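Local coordinates for protein 3'-5' exonuclease crn-4 (Caenorhabditis elegans, PDB 5DK5) that degrades DNA and RNA from the 3' end as a metal-dependent DEDDh exonuclease and takes part in apoptotic DNA degradation, at residues Y49-K55 and L202-N207; M162-L167 and E178-L182. All coordinates share one frame; numbering follows the deposited sequence.

In the fold
Strands 41-50 and 55-65 form a hairpin near the start of the exonuclease domain, and its turn is one half of contact 1. The chain returns to it after 146 intervening residues, at the last turns of helix 191-207, closing a loop that holds the inner strands 116-120 and 147-150 and several helices. Contact 2 lies wholly within this long loop: the segment leaving helix 151-161 meets the end of helix 172-179 after only ten intervening residues. The two nest without crossing. They touch through helix 191-207, where Arg204 and Met205 of contact 1 pack against Tyr180 of contact 2, joining the sheet's hairpin edge to the helices beside it.

Contact 1. Residues Y49-K55 and L202-N207; sequences YDVPNDK and LQRMIN
Leu202 meets the hairpin first, its CD2 lying 4.0 Å from CD2 of Tyr49 at an oblique angle to the ring. On the sheet side the same leucine packs on Leu21 and Ile23 of strand 20-28, so this first touch is part of the apolar layer between helix and sheet. Gln203 follows, with CB and CG along the CE1 side of the tyrosine and its amide plane square to the ring. CG stands anti to the backbone N (chi1 -176°) and the chain stays extended, which carries the amide past the ring to the hairpin turn. There NE2 gives a weak, bent hydrogen bond of 3.3 Å to the backbone O of Asp54, with an N-H...O angle of 126°. The CG methylene of Gln203 is 3.4 Å from Asp54 OD1, so the carboxylate rests against the aliphatic part of the glutamine. Ile206, one turn on, comes head-on to Tyr49: its CD1 sits at the ring edge by Tyr49 OH, modelled at a tight and somewhat doubtful 3.1 Å. The hydroxyl donates to Asp54 OD1, which lies in the ring plane; the modelled separation is very short, and its exact length is doubtful. Asn207 ends the walk with its amide turned across the Asp54 carboxylate, the planes 86° apart and OD1 3.6 Å from Asp54 OD2. The turn that presents Asp54 is itself ordered: Asp50 OD1 accepts from the backbone N of Asn53 at 2.9 Å, an Asx motif, and the Asp54-Lys55 pair sits opposite the single residue Asp50, a G1 beta bulge. A bulged hairpin at the sheet edge, covered by the end of a helix, here belongs to the RNase H-like fold of DEDDh exonucleases.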
ATOM      1  N   TYR B  49      32.431  -5.125  10.291  1.00 35.25           N
ATOM      2  CA  TYR B  49      33.772  -4.924   9.753  1.00 36.95           C
ATOM      3  C   TYR B  49      34.783  -4.788  10.884  1.00 37.60           C
ATOM      4  O   TYR B  49      34.637  -3.939  11.762  1.00 35.01           O
ATOM      5  CB  TYR B  49      33.819  -3.689   8.854  1.00 39.67           C
ATOM      6  CG  TYR B  49      35.209  -3.342   8.377  1.00 44.98           C
ATOM      7  CD1 TYR B  49      35.844  -4.107   7.407  1.00 47.71           C
ATOM      8  CD2 TYR B  49      35.886  -2.246   8.892  1.00 48.17           C
ATOM      9  CE1 TYR B  49      37.117  -3.793   6.969  1.00 38.31           C
ATOM     10  CE2 TYR B  49      37.158  -1.924   8.458  1.00 51.13           C
ATOM     11  CZ  TYR B  49      37.767  -2.700   7.497  1.00 52.32           C
ATOM     12  OH  TYR B  49      39.030  -2.384   7.062  1.00 53.92           O
ATOM     13  N   ASP B  50      35.803  -5.640  10.851  1.00 36.36           N
ATOM     14  CA  ASP B  50      36.862  -5.628  11.854  1.00 43.36           C
ATOM     15  C   ASP B  50      37.923  -4.610  11.447  1.00 45.55           C
ATOM     16  O   ASP B  50      38.663  -4.822  10.487  1.00 46.28           O
ATOM     17  CB  ASP B  50      37.463  -7.030  11.997  1.00 45.79           C
ATOM     18  CG  ASP B  50      38.448  -7.139  13.151  1.00 48.21           C
ATOM     19  OD1 ASP B  50      39.344  -6.281  13.268  1.00 48.10           O
ATOM     20  OD2 ASP B  50      38.328  -8.096  13.944  1.00 48.40           O
ATOM     21  N   VAL B  51      37.992  -3.502  12.180  1.00 38.35           N
ATOM     22  CA  VAL B  51      38.863  -2.396  11.795  1.00 39.28           C
ATOM     23  C   VAL B  51      40.347  -2.720  11.994  1.00 45.93           C
ATOM     24  O   VAL B  51      41.133  -2.553  11.065  1.00 45.56           O
ATOM     25  CB  VAL B  51      38.504  -1.101  12.567  1.00 38.86           C
ATOM     26  CG1 VAL B  51      39.515   0.008  12.273  1.00 40.01           C
ATOM     27  CG2 VAL B  51      37.100  -0.648  12.210  1.00 37.46           C
ATOM     28  N   PRO B  52      40.742  -3.179  13.197  1.00 47.57           N
ATOM     29  CA  PRO B  52      42.170  -3.474  13.376  1.00 49.93           C
ATOM     30  C   PRO B  52      42.705  -4.540  12.422  1.00 48.13           C
ATOM     31  O   PRO B  52      43.805  -4.386  11.891  1.00 48.00           O
ATOM     32  CB  PRO B  52      42.248  -3.975  14.822  1.00 50.98           C
ATOM     33  CG  PRO B  52      41.063  -3.409  15.489  1.00 50.23           C
ATOM     34  CD  PRO B  52      39.993  -3.369  14.453  1.00 47.99           C
ATOM     35  N   ASN B  53      41.932  -5.601  12.209  1.00 55.32           N
ATOM     36  CA  ASN B  53      42.371  -6.715  11.377  1.00 55.73           C
ATOM     37  C   ASN B  53      41.992  -6.548   9.909  1.00 53.83           C
ATOM     38  O   ASN B  53      42.344  -7.383   9.076  1.00 52.40           O
ATOM     39  CB  ASN B  53      41.791  -8.025  11.911  1.00 56.76           C
ATOM     40  CG  ASN B  53      42.214  -8.307  13.338  1.00 58.96           C
ATOM     41  OD1 ASN B  53      41.446  -8.099  14.277  1.00 59.67           O
ATOM     42  ND2 ASN B  53      43.446  -8.775  13.509  1.00 60.22           N
ATOM     43  N   ASP B  54      41.276  -5.470   9.601  1.00 54.26           N
ATOM     44  CA  ASP B  54      40.893  -5.164   8.226  1.00 55.36           C
ATOM     45  C   ASP B  54      40.187  -6.354   7.577  1.00 58.12           C
ATOM     46  O   ASP B  54      40.639  -6.874   6.556  1.00 60.87           O
ATOM     47  CB  ASP B  54      42.126  -4.767   7.409  1.00 56.08           C
ATOM     48  CG  ASP B  54      41.774  -4.254   6.026  1.00 56.78           C
ATOM     49  OD1 ASP B  54      40.708  -3.621   5.878  1.00 55.72           O
ATOM     50  OD2 ASP B  54      42.560  -4.489   5.082  1.00 58.64           O
ATOM     51  N   LYS B  55      39.085  -6.788   8.182  1.00 49.65           N
ATOM     52  CA  LYS B  55      38.380  -7.981   7.722  1.00 52.82           C
ATOM     53  C   LYS B  55      36.866  -7.795   7.729  1.00 47.14           C
ATOM     54  O   LYS B  55      36.266  -7.540   8.771  1.00 37.39           O
ATOM     55  CB  LYS B  55      38.758  -9.183   8.594  1.00 59.89           C
ATOM     56  CG  LYS B  55      38.088 -10.494   8.197  1.00 65.65           C
ATOM     57  CD  LYS B  55      38.431 -10.897   6.772  1.00 71.15           C
ATOM     58  CE  LYS B  55      37.743 -12.188   6.380  1.00 73.95           C
ATOM     59  NZ  LYS B  55      38.002 -12.533   4.956  1.00 76.31           N
ATOM     60  N   LEU B 202      33.989   0.690   2.039  1.00 36.75           N
ATOM     61  CA  LEU B 202      34.580   1.130   3.298  1.00 36.95           C
ATOM     62  C   LEU B 202      36.001   0.603   3.447  1.00 48.00           C
ATOM     63  O   LEU B 202      36.909   1.338   3.827  1.00 45.39           O
ATOM     64  CB  LEU B 202      33.719   0.667   4.477  1.00 40.33           C
ATOM     65  CG  LEU B 202      34.287   0.874   5.883  1.00 42.33           C
ATOM     66  CD1 LEU B 202      34.475   2.350   6.184  1.00 44.20           C
ATOM     67  CD2 LEU B 202      33.380   0.229   6.915  1.00 42.03           C
ATOM     68  N   GLN B 203      36.184  -0.677   3.138  1.00 49.88           N
ATOM     69  CA  GLN B 203      37.489  -1.319   3.237  1.00 48.69           C
ATOM     70  C   GLN B 203      38.487  -0.685   2.275  1.00 48.46           C
ATOM     71  O   GLN B 203      39.579  -0.281   2.672  1.00 48.74           O
ATOM     72  CB  GLN B 203      37.365  -2.817   2.949  1.00 47.48           C
ATOM     73  CG  GLN B 203      38.653  -3.603   3.132  1.00 46.65           C
ATOM     74  CD  GLN B 203      38.460  -5.090   2.912  1.00 45.46           C
ATOM     75  OE1 GLN B 203      37.855  -5.512   1.926  1.00 44.94           O
ATOM     76  NE2 GLN B 203      38.967  -5.897   3.839  1.00 46.18           N
ATOM     77  N   ARG B 204      38.099  -0.602   1.006  1.00 47.72           N
ATOM     78  CA  ARG B 204      38.957  -0.030  -0.026  1.00 48.81           C
ATOM     79  C   ARG B 204      39.326   1.411   0.298  1.00 49.58           C
ATOM     80  O   ARG B 204      40.437   1.855   0.011  1.00 49.86           O
ATOM     81  CB  ARG B 204      38.269  -0.100  -1.393  1.00 48.87           C
ATOM     82  CG  ARG B 204      39.016   0.605  -2.524  1.00 51.89           C
ATOM     83  CD  ARG B 204      40.394   0.010  -2.767  1.00 55.38           C
ATOM     84  NE  ARG B 204      40.319  -1.334  -3.333  1.00 57.37           N
ATOM     85  CZ  ARG B 204      40.207  -1.603  -4.631  1.00 61.36           C
ATOM     86  NH1 ARG B 204      40.155  -0.623  -5.526  1.00 63.55           N
ATOM     87  NH2 ARG B 204      40.146  -2.862  -5.039  1.00 62.54           N
ATOM     88  N   MET B 205      38.390   2.139   0.897  1.00 50.20           N
ATOM     89  CA  MET B 205      38.611   3.544   1.204  1.00 53.56           C
ATOM     90  C   MET B 205      39.753   3.740   2.199  1.00 54.00           C
ATOM     91  O   MET B 205      40.626   4.577   1.973  1.00 55.49           O
ATOM     92  CB  MET B 205      37.329   4.183   1.742  1.00 53.12           C
ATOM     93  CG  MET B 205      36.372   4.620   0.645  1.00 54.73           C
ATOM     94  SD  MET B 205      34.820   5.301   1.259  1.00 43.92           S
ATOM     95  CE  MET B 205      35.394   6.751   2.140  1.00 87.37           C
ATOM     96  N   ILE B 206      39.759   2.977   3.290  1.00 58.85           N
ATOM     97  CA  ILE B 206      40.802   3.144   4.300  1.00 61.37           C
ATOM     98  C   ILE B 206      42.126   2.616   3.762  1.00 62.26           C
ATOM     99  O   ILE B 206      43.197   3.088   4.146  1.00 64.12           O
ATOM    100  CB  ILE B 206      40.453   2.438   5.644  1.00 79.71           C
ATOM    101  CG1 ILE B 206      40.673   0.917   5.582  1.00 80.49           C
ATOM    102  CG2 ILE B 206      39.025   2.766   6.060  1.00 77.11           C
ATOM    103  CD1 ILE B 206      40.644   0.254   6.938  1.00 80.64           C
ATOM    104  N   ASN B 207      42.047   1.637   2.866  1.00 64.88           N
ATOM    105  CA  ASN B 207      43.240   1.090   2.233  1.00 66.55           C
ATOM    106  C   ASN B 207      43.829   2.093   1.248  1.00 68.30           C
ATOM    107  O   ASN B 207      45.019   2.047   0.940  1.00 69.87           O
ATOM    108  CB  ASN B 207      42.922  -0.229   1.527  1.00 66.12           C
ATOM    109  CG  ASN B 207      42.496  -1.321   2.494  1.00 66.90           C
ATOM    110  OD1 ASN B 207      42.648  -1.187   3.709  1.00 66.82           O
ATOM    111  ND2 ASN B 207      41.969  -2.415   1.956  1.00 68.21           N
TER

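Contact 2. Residues M162-L167 and E178-L182; sequences MGPKEL and EYYDL
Met162 lays its terminal methyl against the edge of the Tyr179 ring, CE lying 3.6 Å from Tyr179 CE2. The thioether chain bends at its last torsion (chi3 -45°), which sets CE where it touches both tyrosines, 4.2 Å from Tyr180 CE1. At the phenol end, Tyr179 OH donates to Gly163 O at 3.1 Å, tilted 20° from the carbonyl plane. Gly163 has a positive phi, at which a side chain would collide with the oxygen of Met162. Lys165 runs past the ring obliquely, and its NZ makes a weak hydrogen bond of 3.3 Å to Tyr179 O near the helix end. That end is a Schellman motif with Asp181 as its C-prime residue, so the chain turns away just beyond the tyrosines. Within it, Tyr179 CD2 points at the centre of one face of Tyr180, 3.5 Å above the plane, while Phe155 of helix 151-161 meets Tyr179 edge-to-face. A phenylalanine in place of Tyr179 would probably keep this ring packing but leave the carbonyl of Gly163 without its hydroxyl partner and the loop more loosely held. Near the backbone end of Tyr179, Leu167 CD2 approaches CB at 4.4 Å. Leu167 CB passes beside Glu178 OE1, an oxygen that accepts a hydrogen bond from the backbone N of Ala169.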
ATOM      1  N   MET B 162      41.902  13.201  -3.641  1.00 72.97           N
ATOM      2  CA  MET B 162      42.541  12.383  -4.674  1.00 78.15           C
ATOM      3  C   MET B 162      42.163  12.826  -6.085  1.00 77.23           C
ATOM      4  O   MET B 162      42.401  12.101  -7.051  1.00 78.27           O
ATOM      5  CB  MET B 162      42.166  10.912  -4.499  1.00 81.39           C
ATOM      6  CG  MET B 162      42.565  10.319  -3.166  1.00 83.54           C
ATOM      7  SD  MET B 162      42.821   8.537  -3.269  1.00110.85           S
ATOM      8  CE  MET B 162      41.388   8.022  -4.220  1.00 68.05           C
ATOM      9  N   GLY B 163      41.568  14.009  -6.198  1.00 88.96           N
ATOM     10  CA  GLY B 163      41.189  14.549  -7.492  1.00 87.62           C
ATOM     11  C   GLY B 163      39.816  14.059  -7.928  1.00 84.01           C
ATOM     12  O   GLY B 163      39.517  12.874  -7.781  1.00 81.38           O
ATOM     13  N   PRO B 164      38.968  14.956  -8.469  1.00 86.54           N
ATOM     14  CA  PRO B 164      37.616  14.513  -8.843  1.00 86.13           C
ATOM     15  C   PRO B 164      37.542  13.712 -10.143  1.00 91.04           C
ATOM     16  O   PRO B 164      38.425  13.815 -10.994  1.00 94.58           O
ATOM     17  CB  PRO B 164      36.841  15.832  -9.011  1.00 84.89           C
ATOM     18  CG  PRO B 164      37.732  16.910  -8.487  1.00 85.23           C
ATOM     19  CD  PRO B 164      39.123  16.409  -8.653  1.00 86.39           C
ATOM     20  N   LYS B 165      36.480  12.919 -10.271  1.00 78.79           N
ATOM     21  CA  LYS B 165      36.086  12.313 -11.540  1.00 81.50           C
ATOM     22  C   LYS B 165      34.651  12.719 -11.860  1.00 78.51           C
ATOM     23  O   LYS B 165      33.881  13.055 -10.959  1.00 78.66           O
ATOM     24  CB  LYS B 165      36.182  10.785 -11.494  1.00 82.57           C
ATOM     25  CG  LYS B 165      37.580  10.213 -11.349  1.00 85.01           C
ATOM     26  CD  LYS B 165      37.568   8.737 -11.723  1.00 85.02           C
ATOM     27  CE  LYS B 165      38.760   7.983 -11.160  1.00 84.42           C
ATOM     28  NZ  LYS B 165      38.697   6.536 -11.513  1.00 82.61           N
ATOM     29  N   GLU B 166      34.295  12.686 -13.140  1.00 93.54           N
ATOM     30  CA  GLU B 166      32.909  12.877 -13.557  1.00 94.02           C
ATOM     31  C   GLU B 166      32.246  11.509 -13.673  1.00 90.40           C
ATOM     32  O   GLU B 166      32.419  10.807 -14.669  1.00 91.75           O
ATOM     33  CB  GLU B 166      32.832  13.638 -14.884  1.00 98.93           C
ATOM     34  CG  GLU B 166      33.464  15.027 -14.855  1.00103.06           C
ATOM     35  CD  GLU B 166      32.686  16.015 -14.002  1.00104.01           C
ATOM     36  OE1 GLU B 166      32.109  16.966 -14.571  1.00105.04           O
ATOM     37  OE2 GLU B 166      32.656  15.849 -12.763  1.00103.43           O
ATOM     38  N   LEU B 167      31.493  11.137 -12.643  1.00 65.94           N
ATOM     39  CA  LEU B 167      30.957   9.785 -12.530  1.00 66.36           C
ATOM     40  C   LEU B 167      29.648   9.613 -13.293  1.00 66.13           C
ATOM     41  O   LEU B 167      28.829  10.529 -13.366  1.00 67.49           O
ATOM     42  CB  LEU B 167      30.753   9.428 -11.056  1.00 64.61           C
ATOM     43  CG  LEU B 167      31.998   9.558 -10.175  1.00 67.26           C
ATOM     44  CD1 LEU B 167      31.668   9.220  -8.730  1.00 66.93           C
ATOM     45  CD2 LEU B 167      33.126   8.671 -10.684  1.00 69.77           C
ATOM     46  N   GLU B 178      32.139   3.018  -8.764  1.00 67.94           N
ATOM     47  CA  GLU B 178      32.697   3.447 -10.041  1.00 66.87           C
ATOM     48  C   GLU B 178      34.004   4.208  -9.838  1.00 67.03           C
ATOM     49  O   GLU B 178      34.916   4.125 -10.660  1.00 67.25           O
ATOM     50  CB  GLU B 178      31.696   4.318 -10.800  1.00 66.85           C
ATOM     51  CG  GLU B 178      32.142   4.695 -12.209  1.00 69.96           C
ATOM     52  CD  GLU B 178      31.095   5.501 -12.955  1.00 70.87           C
ATOM     53  OE1 GLU B 178      30.065   5.852 -12.343  1.00 69.61           O
ATOM     54  OE2 GLU B 178      31.302   5.781 -14.156  1.00 72.64           O
ATOM     55  N   TYR B 179      34.090   4.946  -8.736  1.00 64.26           N
ATOM     56  CA  TYR B 179      35.270   5.753  -8.445  1.00 66.52           C
ATOM     57  C   TYR B 179      36.487   4.878  -8.168  1.00 70.09           C
ATOM     58  O   TYR B 179      37.569   5.115  -8.706  1.00 73.73           O
ATOM     59  CB  TYR B 179      35.005   6.671  -7.251  1.00 66.29           C
ATOM     60  CG  TYR B 179      36.140   7.622  -6.945  1.00 70.34           C
ATOM     61  CD1 TYR B 179      36.198   8.876  -7.537  1.00 72.90           C
ATOM     62  CD2 TYR B 179      37.151   7.266  -6.063  1.00 71.94           C
ATOM     63  CE1 TYR B 179      37.233   9.749  -7.259  1.00 74.83           C
ATOM     64  CE2 TYR B 179      38.190   8.134  -5.779  1.00 74.06           C
ATOM     65  CZ  TYR B 179      38.225   9.373  -6.381  1.00 75.39           C
ATOM     66  OH  TYR B 179      39.256  10.240  -6.103  1.00 77.02           O
ATOM     67  N   TYR B 180      36.301   3.868  -7.322  1.00 58.12           N
ATOM     68  CA  TYR B 180      37.380   2.957  -6.953  1.00 59.23           C
ATOM     69  C   TYR B 180      37.432   1.748  -7.884  1.00 58.24           C
ATOM     70  O   TYR B 180      38.201   0.813  -7.655  1.00 60.74           O
ATOM     71  CB  TYR B 180      37.215   2.501  -5.501  1.00 57.98           C
ATOM     72  CG  TYR B 180      37.313   3.630  -4.498  1.00 57.66           C
ATOM     73  CD1 TYR B 180      38.542   4.033  -3.996  1.00 59.16           C
ATOM     74  CD2 TYR B 180      36.178   4.295  -4.057  1.00 55.94           C
ATOM     75  CE1 TYR B 180      38.637   5.066  -3.082  1.00 58.14           C
ATOM     76  CE2 TYR B 180      36.262   5.327  -3.144  1.00 54.67           C
ATOM     77  CZ  TYR B 180      37.493   5.709  -2.659  1.00 55.39           C
ATOM     78  OH  TYR B 180      37.580   6.739  -1.751  1.00 54.03           O
ATOM     79  N   ASP B 181      36.619   1.778  -8.938  1.00 71.27           N
ATOM     80  CA  ASP B 181      36.559   0.691  -9.911  1.00 73.41           C
ATOM     81  C   ASP B 181      36.309  -0.645  -9.216  1.00 71.23           C
ATOM     82  O   ASP B 181      37.060  -1.605  -9.402  1.00 72.14           O
ATOM     83  CB  ASP B 181      37.852   0.634 -10.732  1.00 78.50           C
ATOM     84  CG  ASP B 181      37.694  -0.153 -12.023  1.00 81.88           C
ATOM     85  OD1 ASP B 181      36.751  -0.966 -12.124  1.00 81.76           O
ATOM     86  OD2 ASP B 181      38.516   0.045 -12.943  1.00 84.53           O
ATOM     87  N   LEU B 182      35.254  -0.692  -8.408  1.00 62.74           N
ATOM     88  CA  LEU B 182      34.872  -1.908  -7.702  1.00 62.26           C
ATOM     89  C   LEU B 182      33.706  -2.586  -8.417  1.00 65.99           C
ATOM     90  O   LEU B 182      32.744  -1.918  -8.794  1.00 66.64           O
ATOM     91  CB  LEU B 182      34.489  -1.592  -6.256  1.00 58.69           C
ATOM     92  CG  LEU B 182      35.606  -1.059  -5.356  1.00 59.55           C
ATOM     93  CD1 LEU B 182      35.037  -0.617  -4.020  1.00 57.95           C
ATOM     94  CD2 LEU B 182      36.689  -2.107  -5.152  1.00 61.80           C
TER